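PDB 5CFJ: BIS(5'-nucleosyl)-tetraphosphatase (Diadenosine tetraphosphatase), putative from Plasmodium falciparum, which probably hydrolyses diadenosine tetraphosphate asymmetrically, as expected of a Nudix hydrolase. Local coordinates for residues 32-37 with 44-49. Sequence-based numbering, arbitrary orientation.
Sequences FLFLKA and WTPPKG. With SO4 (sulfate ion), chain C; SO4 (sulfate ion), chain B.
L35 and T45 form the hydrogen-bonded antiparallel pair that joins the two strands: L35 N donates a hydrogen bond to T45 O at 2.8 Å, and T45 N returns one to L35 O at 3.1 Å. L35 O also receives a CA-H...O contact from W44, and a water donates hydrogen bonds to both L35 O and T45 OG1. Set between the backbone N and the carbonyl carbon (chi1 76°), T45 OG1 donates to P46 O at 2.8 Å, tying the threonine to the point where two prolines, which lack an N-H, end the regular pairing.

One residue along, K36 and W44 are a non-hydrogen-bonded pair, close enough for the lysine to lie on the indole. K36 CB sits 3.5 Å from the centroid of the W44 six-membered ring, almost on its normal, a CH-pi contact. With CG anti to the backbone N (chi1 -174°) and the rest extended, the aliphatic chain runs over CE2 and CZ2. K36 NZ then donates to O1 and O2 of the chain C sulfate, probably from the crystallisation liquor, and W44 NE1 to its O3 at 3.1 Å. Y130 packs edge-to-face with W44.

Apolar packing follows. P46 CD lies over one face of the F34 ring, 4.0 Å from its centroid; a polar atom, W44 O, approaches the ring edge. Branched L35 reaches P47 with its tip, L35 CD1 to P47 CG 3.9 Å; P47 in turn packs on helix 57-69.

Broken at the prolines, the hairpin's second strand leads through K48, whose N bonds E68 OE1, to G49, first glycine of the Nudix box. E68 lies in that motif's REUXEE part on helix 57-69, so the hairpin runs directly into the loop-helix signature of the alpha-beta-alpha Nudix fold.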
loop_
_atom_site.group_PDB
_atom_site.type_symbol
_atom_site.label_atom_id
_atom_site.label_comp_id
_atom_site.label_asym_id
_atom_site.label_seq_id
_atom_site.Cartn_x
_atom_site.Cartn_y
_atom_site.Cartn_z
ATOM N N PHE A 32 0.745 3.145 -7.795
ATOM C CA PHE A 32 0.412 2.551 -6.520
ATOM C C PHE A 32 -0.137 3.624 -5.601
ATOM O O PHE A 32 0.419 4.727 -5.531
ATOM C CB PHE A 32 1.648 1.904 -5.893
ATOM C CG PHE A 32 2.260 0.831 -6.742
ATOM C CD1 PHE A 32 3.215 1.140 -7.704
ATOM C CD2 PHE A 32 1.867 -0.491 -6.589
ATOM C CE1 PHE A 32 3.761 0.148 -8.500
ATOM C CE2 PHE A 32 2.419 -1.486 -7.366
ATOM C CZ PHE A 32 3.369 -1.169 -8.322
ATOM N N LEU A 33 -1.197 3.305 -4.868
ATOM C CA LEU A 33 -1.818 4.299 -4.002
ATOM C C LEU A 33 -1.046 4.452 -2.703
ATOM O O LEU A 33 -0.976 3.526 -1.900
ATOM C CB LEU A 33 -3.273 3.930 -3.709
ATOM C CG LEU A 33 -4.038 4.887 -2.793
ATOM C CD1 LEU A 33 -4.098 6.283 -3.407
ATOM C CD2 LEU A 33 -5.448 4.361 -2.516
ATOM N N PHE A 34 -0.479 5.637 -2.502
ATOM C CA PHE A 34 0.259 5.952 -1.286
ATOM C C PHE A 34 -0.445 7.051 -0.509
ATOM O O PHE A 34 -0.990 7.987 -1.091
ATOM C CB PHE A 34 1.711 6.331 -1.611
ATOM C CG PHE A 34 2.626 5.150 -1.672
ATOM C CD1 PHE A 34 3.633 5.006 -0.739
ATOM C CD2 PHE A 34 2.454 4.154 -2.627
ATOM C CE1 PHE A 34 4.463 3.908 -0.755
ATOM C CE2 PHE A 34 3.285 3.057 -2.649
ATOM C CZ PHE A 34 4.291 2.928 -1.709
ATOM N N LEU A 35 -0.431 6.901 0.810
ATOM C CA LEU A 35 -1.152 7.778 1.719
ATOM C C LEU A 35 -0.158 8.483 2.633
ATOM O O LEU A 35 0.756 7.842 3.170
ATOM C CB LEU A 35 -2.148 6.974 2.552
ATOM C CG LEU A 35 -3.032 5.987 1.794
ATOM C CD1 LEU A 35 -3.924 5.244 2.779
ATOM C CD2 LEU A 35 -3.883 6.684 0.755
ATOM N N LYS A 36 -0.333 9.790 2.805
ATOM C CA LYS A 36 0.573 10.579 3.627
ATOM C C LYS A 36 0.077 10.649 5.064
ATOM O O LYS A 36 -0.985 11.209 5.340
ATOM C CB LYS A 36 0.734 11.987 3.058
ATOM C CG LYS A 36 1.786 12.789 3.800
ATOM C CD LYS A 36 1.902 14.208 3.286
ATOM C CE LYS A 36 2.967 14.975 4.050
ATOM N NZ LYS A 36 3.244 16.284 3.408
ATOM N N ALA A 37 0.852 10.086 5.980
ATOM C CA ALA A 37 0.456 10.032 7.381
ATOM C C ALA A 37 0.263 11.421 7.980
ATOM O O ALA A 37 1.064 12.328 7.735
ATOM C CB ALA A 37 1.487 9.262 8.175
ATOM N N TRP A 44 4.931 8.382 3.654
ATOM C CA TRP A 44 3.986 7.873 2.677
ATOM C C TRP A 44 4.046 6.356 2.643
ATOM O O TRP A 44 5.120 5.788 2.477
ATOM C CB TRP A 44 4.320 8.411 1.295
ATOM C CG TRP A 44 4.189 9.900 1.109
ATOM C CD1 TRP A 44 5.112 10.859 1.444
ATOM C CD2 TRP A 44 3.098 10.593 0.495
ATOM N NE1 TRP A 44 4.648 12.102 1.090
ATOM C CE2 TRP A 44 3.418 11.967 0.500
ATOM C CE3 TRP A 44 1.879 10.185 -0.059
ATOM C CZ2 TRP A 44 2.564 12.929 -0.028
ATOM C CZ3 TRP A 44 1.034 11.145 -0.582
ATOM C CH2 TRP A 44 1.380 12.500 -0.563
ATOM N N THR A 45 2.906 5.691 2.798
ATOM C CA THR A 45 2.846 4.233 2.695
ATOM C C THR A 45 1.552 3.816 2.006
ATOM O O THR A 45 0.618 4.611 1.915
ATOM C CB THR A 45 2.893 3.531 4.087
ATOM O OG1 THR A 45 1.626 3.655 4.740
ATOM C CG2 THR A 45 4.000 4.080 4.985
ATOM N N PRO A 46 1.476 2.554 1.551
ATOM C CA PRO A 46 0.168 2.036 1.135
ATOM C C PRO A 46 -0.767 1.925 2.343
ATOM O O PRO A 46 -0.327 2.062 3.489
ATOM C CB PRO A 46 0.500 0.650 0.552
ATOM C CG PRO A 46 1.991 0.677 0.299
ATOM C CD PRO A 46 2.547 1.556 1.370
ATOM N N PRO A 47 -2.063 1.697 2.094
ATOM C CA PRO A 47 -2.996 1.439 3.196
ATOM C C PRO A 47 -2.588 0.184 3.974
ATOM O O PRO A 47 -2.283 -0.833 3.361
ATOM C CB PRO A 47 -4.335 1.236 2.481
ATOM C CG PRO A 47 -4.130 1.767 1.087
ATOM C CD PRO A 47 -2.702 1.538 0.778
ATOM N N LYS A 48 -2.583 0.263 5.300
ATOM C CA LYS A 48 -2.173 -0.848 6.151
ATOM C C LYS A 48 -2.547 -0.586 7.600
ATOM O O LYS A 48 -2.810 0.557 7.982
ATOM C CB LYS A 48 -0.666 -1.077 6.064
ATOM C CG LYS A 48 0.153 0.068 6.621
ATOM C CD LYS A 48 1.605 -0.330 6.746
ATOM C CE LYS A 48 2.491 0.878 6.999
ATOM N NZ LYS A 48 2.090 1.628 8.219
ATOM N N GLY A 49 -2.530 -1.638 8.410
ATOM C CA GLY A 49 -2.690 -1.474 9.843
ATOM C C GLY A 49 -2.612 -2.777 10.606
ATOM O O GLY A 49 -2.276 -3.824 10.049
HETATM S S SO4 C . 5.858 15.569 1.171
HETATM O O1 SO4 C . 4.566 16.140 0.795
HETATM O O2 SO4 C . 5.764 14.957 2.491
HETATM O O3 SO4 C . 6.246 14.549 0.203
HETATM O O4 SO4 C . 6.863 16.627 1.205
HETATM S S SO4 B . 5.466 2.318 9.310
HETATM O O1 SO4 B . 4.360 3.110 8.783
HETATM O O2 SO4 B . 5.153 0.894 9.293
HETATM O O3 SO4 B . 6.657 2.571 8.505
HETATM O O4 SO4 B . 5.737 2.740 10.683
HETATM O O HOH W 1 0.830 6.247 5.629
#